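Local coordinates for phage-like element PBSX protein XkdH (Bacillus subtilis, PDB 3F3B) that is of unknown function but is encoded by the defective prophage PBSX and probably serves as a structural component of its phage-like particle, at residues V68-I82 against K101-R114. Numbering follows the deposited sequence.
Sequences VYHSFLVHFPLSADI and KRIRHHHWEVVAVR
Ser71 to Phe76 pair antiparallel with Trp108 to Val113, strand axes 148° apart; Phe72–Ala112, Val74–Val110 and Phe76–Trp108 are the hydrogen-bonded pairs, and Arg114 N adds a bond to His70 O. On the face carrying Phe72, Val74 and Phe76, Ala112 CB touches both Val74 CG2 (3.6 Å) and Phe72 CE2, on one side. The Phe76 ring has Ile82 CD1 over its centre, Val74 CG1 on the opposite face and Val110 CG1 at its edge (3.8 Å from CE2). With Trp108 CG anti to its carbonyl carbon (chi1 -74°), the indole lies where the turn Pro77–Ala80 folds back, and NE1 donates to Leu78 O (2.8 Å, bent to 142° at the hydrogen). Leu78 CD1 makes a CH-pi contact 3.9 Å from the five-membered ring centroid, while Lys101 NZ lies above the opposite face, offset toward its rim, and donates to Ile82 O (2.8 Å). On the reverse face, Glu109 CG lies 3.8 Å from His75 CD2, and Glu109 OE2 salt-bridges Arg104 NE (2.9 Å). Cys11, Ile13 and Leu97 continue the apolar face, consistent with a barrel interior held by apolar contact; where backbone pairing stops, indole and ammonium donors tie Leu78 and Ile82 to the 101-114 hairpin.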
loop_
_atom_site.group_PDB
_atom_site.type_symbol
_atom_site.label_atom_id
_atom_site.label_comp_id
_atom_site.label_asym_id
_atom_site.label_seq_id
_atom_site.Cartn_x
_atom_site.Cartn_y
_atom_site.Cartn_z
ATOM N N VAL A 68 14.206 -9.488 -0.643
ATOM C CA VAL A 68 12.786 -9.239 -0.853
ATOM C C VAL A 68 12.623 -8.073 -1.826
ATOM O O VAL A 68 13.603 -7.406 -2.185
ATOM C CB VAL A 68 12.090 -8.854 0.464
ATOM C CG1 VAL A 68 12.322 -9.921 1.514
ATOM C CG2 VAL A 68 12.616 -7.512 0.949
ATOM N N TYR A 69 11.393 -7.836 -2.264
ATOM C CA TYR A 69 11.127 -6.718 -3.156
ATOM C C TYR A 69 11.039 -5.476 -2.281
ATOM O O TYR A 69 10.348 -5.470 -1.267
ATOM C CB TYR A 69 9.816 -6.932 -3.911
ATOM C CG TYR A 69 9.930 -7.958 -5.012
ATOM C CD1 TYR A 69 10.435 -7.610 -6.263
ATOM C CD2 TYR A 69 9.570 -9.286 -4.792
ATOM C CE1 TYR A 69 10.581 -8.557 -7.272
ATOM C CE2 TYR A 69 9.711 -10.243 -5.791
ATOM C CZ TYR A 69 10.218 -9.873 -7.027
ATOM O OH TYR A 69 10.367 -10.819 -8.012
ATOM N N HIS A 70 11.767 -4.435 -2.656
ATOM C CA HIS A 70 11.753 -3.206 -1.884
ATOM C C HIS A 70 10.634 -2.304 -2.380
ATOM O O HIS A 70 9.948 -1.648 -1.596
ATOM C CB HIS A 70 13.101 -2.491 -2.009
ATOM C CG HIS A 70 13.117 -1.124 -1.399
ATOM N ND1 HIS A 70 12.887 -0.905 -0.058
ATOM C CD2 HIS A 70 13.321 0.094 -1.952
ATOM C CE1 HIS A 70 12.948 0.391 0.189
ATOM N NE2 HIS A 70 13.211 1.019 -0.944
ATOM N N SER A 71 10.445 -2.280 -3.690
ATOM C CA SER A 71 9.405 -1.454 -4.265
ATOM C C SER A 71 9.174 -1.814 -5.726
ATOM O O SER A 71 9.958 -2.543 -6.336
ATOM C CB SER A 71 9.802 0.016 -4.169
ATOM O OG SER A 71 10.861 0.310 -5.067
ATOM N N PHE A 72 8.084 -1.304 -6.277
ATOM C CA PHE A 72 7.750 -1.535 -7.665
ATOM C C PHE A 72 6.643 -0.603 -8.076
ATOM O O PHE A 72 5.886 -0.104 -7.245
ATOM C CB PHE A 72 7.307 -2.983 -7.920
ATOM C CG PHE A 72 6.570 -3.618 -6.775
ATOM C CD1 PHE A 72 7.248 -4.413 -5.850
ATOM C CD2 PHE A 72 5.200 -3.443 -6.627
ATOM C CE1 PHE A 72 6.571 -5.024 -4.797
ATOM C CE2 PHE A 72 4.512 -4.051 -5.574
ATOM C CZ PHE A 72 5.200 -4.842 -4.660
ATOM N N LEU A 73 6.570 -0.348 -9.369
ATOM C CA LEU A 73 5.537 0.502 -9.898
ATOM C C LEU A 73 4.361 -0.428 -10.159
ATOM O O LEU A 73 4.449 -1.332 -11.001
ATOM C CB LEU A 73 6.012 1.147 -11.198
ATOM C CG LEU A 73 4.998 2.023 -11.919
ATOM C CD1 LEU A 73 4.607 3.175 -11.024
ATOM C CD2 LEU A 73 5.599 2.531 -13.225
ATOM N N VAL A 74 3.269 -0.227 -9.427
ATOM C CA VAL A 74 2.090 -1.062 -9.600
ATOM C C VAL A 74 1.152 -0.497 -10.654
ATOM O O VAL A 74 0.924 0.706 -10.695
ATOM C CB VAL A 74 1.283 -1.195 -8.299
ATOM C CG1 VAL A 74 0.216 -2.257 -8.485
ATOM C CG2 VAL A 74 2.201 -1.551 -7.132
ATOM N N HIS A 75 0.614 -1.370 -11.501
ATOM C CA HIS A 75 -0.331 -0.974 -12.542
ATOM C C HIS A 75 -1.667 -1.609 -12.172
ATOM O O HIS A 75 -1.757 -2.830 -12.045
ATOM C CB HIS A 75 0.128 -1.487 -13.903
ATOM C CG HIS A 75 1.497 -1.028 -14.288
ATOM N ND1 HIS A 75 2.616 -1.327 -13.542
ATOM C CD2 HIS A 75 1.930 -0.298 -15.344
ATOM C CE1 HIS A 75 3.682 -0.802 -14.123
ATOM N NE2 HIS A 75 3.292 -0.174 -15.217
ATOM N N PHE A 76 -2.688 -0.772 -11.995
ATOM C CA PHE A 76 -4.026 -1.203 -11.600
ATOM C C PHE A 76 -5.062 -0.850 -12.647
ATOM O O PHE A 76 -4.877 0.085 -13.432
ATOM C CB PHE A 76 -4.472 -0.481 -10.334
ATOM C CG PHE A 76 -3.751 -0.883 -9.086
ATOM C CD1 PHE A 76 -4.041 -2.084 -8.460
ATOM C CD2 PHE A 76 -2.869 0.003 -8.467
ATOM C CE1 PHE A 76 -3.480 -2.391 -7.237
ATOM C CE2 PHE A 76 -2.302 -0.298 -7.238
ATOM C CZ PHE A 76 -2.610 -1.496 -6.623
ATOM N N PRO A 77 -6.194 -1.573 -12.647
ATOM C CA PRO A 77 -7.258 -1.293 -13.611
ATOM C C PRO A 77 -7.795 0.073 -13.214
ATOM O O PRO A 77 -7.772 0.425 -12.038
ATOM C CB PRO A 77 -8.283 -2.391 -13.337
ATOM C CG PRO A 77 -7.486 -3.486 -12.696
ATOM C CD PRO A 77 -6.545 -2.725 -11.801
ATOM N N LEU A 78 -8.282 0.832 -14.183
ATOM C CA LEU A 78 -8.809 2.163 -13.914
ATOM C C LEU A 78 -10.029 2.123 -12.983
ATOM O O LEU A 78 -10.262 3.051 -12.207
ATOM C CB LEU A 78 -9.177 2.848 -15.235
ATOM C CG LEU A 78 -8.985 4.365 -15.261
ATOM C CD1 LEU A 78 -7.517 4.691 -15.032
ATOM C CD2 LEU A 78 -9.439 4.913 -16.599
ATOM N N SER A 79 -10.798 1.042 -13.057
ATOM C CA SER A 79 -11.985 0.884 -12.225
ATOM C C SER A 79 -11.643 0.713 -10.747
ATOM O O SER A 79 -12.513 0.845 -9.883
ATOM C CB SER A 79 -12.795 -0.325 -12.695
ATOM O OG SER A 79 -12.026 -1.513 -12.573
ATOM N N ALA A 80 -10.385 0.412 -10.455
ATOM C CA ALA A 80 -9.951 0.225 -9.074
ATOM C C ALA A 80 -9.850 1.542 -8.289
ATOM O O ALA A 80 -9.485 2.575 -8.841
ATOM C CB ALA A 80 -8.609 -0.498 -9.054
ATOM N N ASP A 81 -10.176 1.484 -6.997
ATOM C CA ASP A 81 -10.120 2.646 -6.097
ATOM C C ASP A 81 -8.716 2.684 -5.493
ATOM O O ASP A 81 -8.431 1.981 -4.522
ATOM C CB ASP A 81 -11.156 2.489 -4.977
ATOM C CG ASP A 81 -11.291 3.735 -4.101
ATOM O OD1 ASP A 81 -10.274 4.388 -3.779
ATOM O OD2 ASP A 81 -12.433 4.053 -3.708
ATOM N N ILE A 82 -7.844 3.501 -6.072
ATOM C CA ILE A 82 -6.464 3.612 -5.609
ATOM C C ILE A 82 -6.230 4.946 -4.917
ATOM O O ILE A 82 -6.554 5.998 -5.463
ATOM C CB ILE A 82 -5.476 3.498 -6.790
ATOM C CG1 ILE A 82 -5.753 2.215 -7.592
ATOM C CG2 ILE A 82 -4.051 3.546 -6.277
ATOM C CD1 ILE A 82 -5.657 0.931 -6.798
ATOM N N LYS A 101 0.022 8.947 -7.712
ATOM C CA LYS A 101 -0.408 7.994 -8.721
ATOM C C LYS A 101 -0.724 8.780 -9.985
ATOM O O LYS A 101 -0.759 10.008 -9.965
ATOM C CB LYS A 101 -1.658 7.238 -8.265
ATOM C CG LYS A 101 -2.903 8.093 -8.150
ATOM C CD LYS A 101 -4.152 7.244 -7.964
ATOM C CE LYS A 101 -5.404 8.126 -7.899
ATOM N NZ LYS A 101 -6.677 7.339 -7.931
ATOM N N ARG A 102 -0.949 8.077 -11.086
ATOM C CA ARG A 102 -1.274 8.744 -12.341
ATOM C C ARG A 102 -1.819 7.764 -13.360
ATOM O O ARG A 102 -1.699 6.551 -13.195
ATOM C CB ARG A 102 -0.047 9.465 -12.907
ATOM C CG ARG A 102 1.090 8.575 -13.371
ATOM C CD ARG A 102 2.391 9.381 -13.393
ATOM N NE ARG A 102 3.489 8.702 -14.076
ATOM C CZ ARG A 102 3.673 8.713 -15.393
ATOM N NH1 ARG A 102 2.829 9.374 -16.179
ATOM N NH2 ARG A 102 4.704 8.067 -15.925
ATOM N N ILE A 103 -2.426 8.307 -14.409
ATOM C CA ILE A 103 -3.016 7.506 -15.466
ATOM C C ILE A 103 -2.137 7.426 -16.708
ATOM O O ILE A 103 -1.695 8.442 -17.247
ATOM C CB ILE A 103 -4.381 8.075 -15.869
ATOM C CG1 ILE A 103 -5.302 8.090 -14.652
ATOM C CG2 ILE A 103 -4.984 7.256 -16.991
ATOM C CD1 ILE A 103 -6.549 8.909 -14.846
ATOM N N ARG A 104 -1.884 6.200 -17.145
ATOM C CA ARG A 104 -1.095 5.937 -18.338
ATOM C C ARG A 104 -1.557 4.580 -18.859
ATOM O O ARG A 104 -1.657 3.613 -18.099
ATOM C CB ARG A 104 0.404 5.900 -18.016
ATOM C CG ARG A 104 1.277 6.366 -19.179
ATOM C CD ARG A 104 2.749 5.976 -19.030
ATOM N NE ARG A 104 2.932 4.524 -19.056
ATOM C CZ ARG A 104 4.110 3.914 -19.137
ATOM N NH1 ARG A 104 5.223 4.626 -19.208
ATOM N NH2 ARG A 104 4.176 2.590 -19.131
ATOM N N HIS A 105 -1.863 4.523 -20.151
ATOM C CA HIS A 105 -2.323 3.290 -20.781
ATOM C C HIS A 105 -3.598 2.776 -20.139
ATOM O O HIS A 105 -3.765 1.570 -19.972
ATOM C CB HIS A 105 -1.241 2.210 -20.696
ATOM C CG HIS A 105 0.013 2.553 -21.437
ATOM N ND1 HIS A 105 1.219 1.936 -21.182
ATOM C CD2 HIS A 105 0.248 3.444 -22.428
ATOM C CE1 HIS A 105 2.144 2.436 -21.983
ATOM N NE2 HIS A 105 1.581 3.353 -22.749
ATOM N N HIS A 106 -4.485 3.694 -19.771
ATOM C CA HIS A 106 -5.769 3.345 -19.166
ATOM C C HIS A 106 -5.627 2.611 -17.829
ATOM O O HIS A 106 -6.523 1.876 -17.415
ATOM C CB HIS A 106 -6.573 2.487 -20.153
ATOM C CG HIS A 106 -8.032 2.387 -19.830
ATOM N ND1 HIS A 106 -8.865 3.486 -19.795
ATOM C CD2 HIS A 106 -8.817 1.313 -19.572
ATOM C CE1 HIS A 106 -10.100 3.092 -19.536
ATOM N NE2 HIS A 106 -10.098 1.779 -19.397
ATOM N N HIS A 107 -4.507 2.823 -17.150
ATOM C CA HIS A 107 -4.268 2.169 -15.870
ATOM C C HIS A 107 -3.841 3.171 -14.807
ATOM O O HIS A 107 -3.346 4.256 -15.134
ATOM C CB HIS A 107 -3.144 1.140 -16.006
ATOM C CG HIS A 107 -3.421 0.060 -17.001
ATOM N ND1 HIS A 107 -2.421 -0.568 -17.709
ATOM C CD2 HIS A 107 -4.581 -0.520 -17.390
ATOM C CE1 HIS A 107 -2.952 -1.488 -18.495
ATOM N NE2 HIS A 107 -4.261 -1.479 -18.320
ATOM N N TRP A 108 -4.043 2.820 -13.538
ATOM C CA TRP A 108 -3.568 3.684 -12.469
ATOM C C TRP A 108 -2.147 3.194 -12.260
ATOM O O TRP A 108 -1.912 1.991 -12.146
ATOM C CB TRP A 108 -4.342 3.489 -11.155
ATOM C CG TRP A 108 -5.726 4.064 -11.145
ATOM C CD1 TRP A 108 -6.898 3.370 -11.136
ATOM C CD2 TRP A 108 -6.081 5.452 -11.178
ATOM N NE1 TRP A 108 -7.966 4.237 -11.164
ATOM C CE2 TRP A 108 -7.495 5.522 -11.190
ATOM C CE3 TRP A 108 -5.344 6.645 -11.201
ATOM C CZ2 TRP A 108 -8.190 6.741 -11.222
ATOM C CZ3 TRP A 108 -6.043 7.870 -11.234
ATOM C CH2 TRP A 108 -7.451 7.899 -11.246
ATOM N N GLU A 109 -1.192 4.108 -12.241
ATOM C CA GLU A 109 0.191 3.720 -12.000
ATOM C C GLU A 109 0.606 4.376 -10.700
ATOM O O GLU A 109 0.355 5.558 -10.492
ATOM C CB GLU A 109 1.104 4.193 -13.131
ATOM C CG GLU A 109 1.091 3.307 -14.355
ATOM C CD GLU A 109 2.077 3.773 -15.407
ATOM O OE1 GLU A 109 3.017 4.519 -15.050
ATOM O OE2 GLU A 109 1.919 3.383 -16.581
ATOM N N VAL A 110 1.245 3.615 -9.825
ATOM C CA VAL A 110 1.657 4.163 -8.548
ATOM C C VAL A 110 2.740 3.289 -7.954
ATOM O O VAL A 110 2.712 2.075 -8.119
ATOM C CB VAL A 110 0.458 4.222 -7.578
ATOM C CG1 VAL A 110 -0.066 2.806 -7.310
ATOM C CG2 VAL A 110 0.859 4.925 -6.284
ATOM N N VAL A 111 3.692 3.910 -7.263
ATOM C CA VAL A 111 4.790 3.191 -6.639
ATOM C C VAL A 111 4.388 2.618 -5.283
ATOM O O VAL A 111 3.767 3.300 -4.458
ATOM C CB VAL A 111 6.022 4.120 -6.439
ATOM C CG1 VAL A 111 7.085 3.416 -5.609
ATOM C CG2 VAL A 111 6.605 4.524 -7.809
ATOM N N ALA A 112 4.732 1.350 -5.067
ATOM C CA ALA A 112 4.451 0.684 -3.802
ATOM C C ALA A 112 5.810 0.472 -3.119
ATOM O O ALA A 112 6.794 0.161 -3.788
ATOM C CB ALA A 112 3.767 -0.650 -4.056
ATOM N N VAL A 113 5.877 0.656 -1.802
ATOM C CA VAL A 113 7.139 0.478 -1.098
ATOM C C VAL A 113 6.982 -0.431 0.120
ATOM O O VAL A 113 6.019 -0.313 0.878
ATOM C CB VAL A 113 7.745 1.857 -0.650
ATOM C CG1 VAL A 113 9.082 1.646 0.058
ATOM C CG2 VAL A 113 7.966 2.752 -1.858
ATOM N N ARG A 114 7.943 -1.339 0.285
ATOM C CA ARG A 114 7.979 -2.290 1.396
ATOM C C ARG A 114 7.623 -1.585 2.700
ATOM O O ARG A 114 8.317 -0.672 3.137
ATOM C CB ARG A 114 9.377 -2.913 1.476
ATOM C CG ARG A 114 9.685 -3.738 2.715
ATOM C CD ARG A 114 11.145 -4.227 2.666
ATOM N NE ARG A 114 11.741 -4.398 3.991
ATOM C CZ ARG A 114 11.455 -5.395 4.823
ATOM N NH1 ARG A 114 10.575 -6.328 4.471
ATOM N NH2 ARG A 114 12.041 -5.457 6.015
#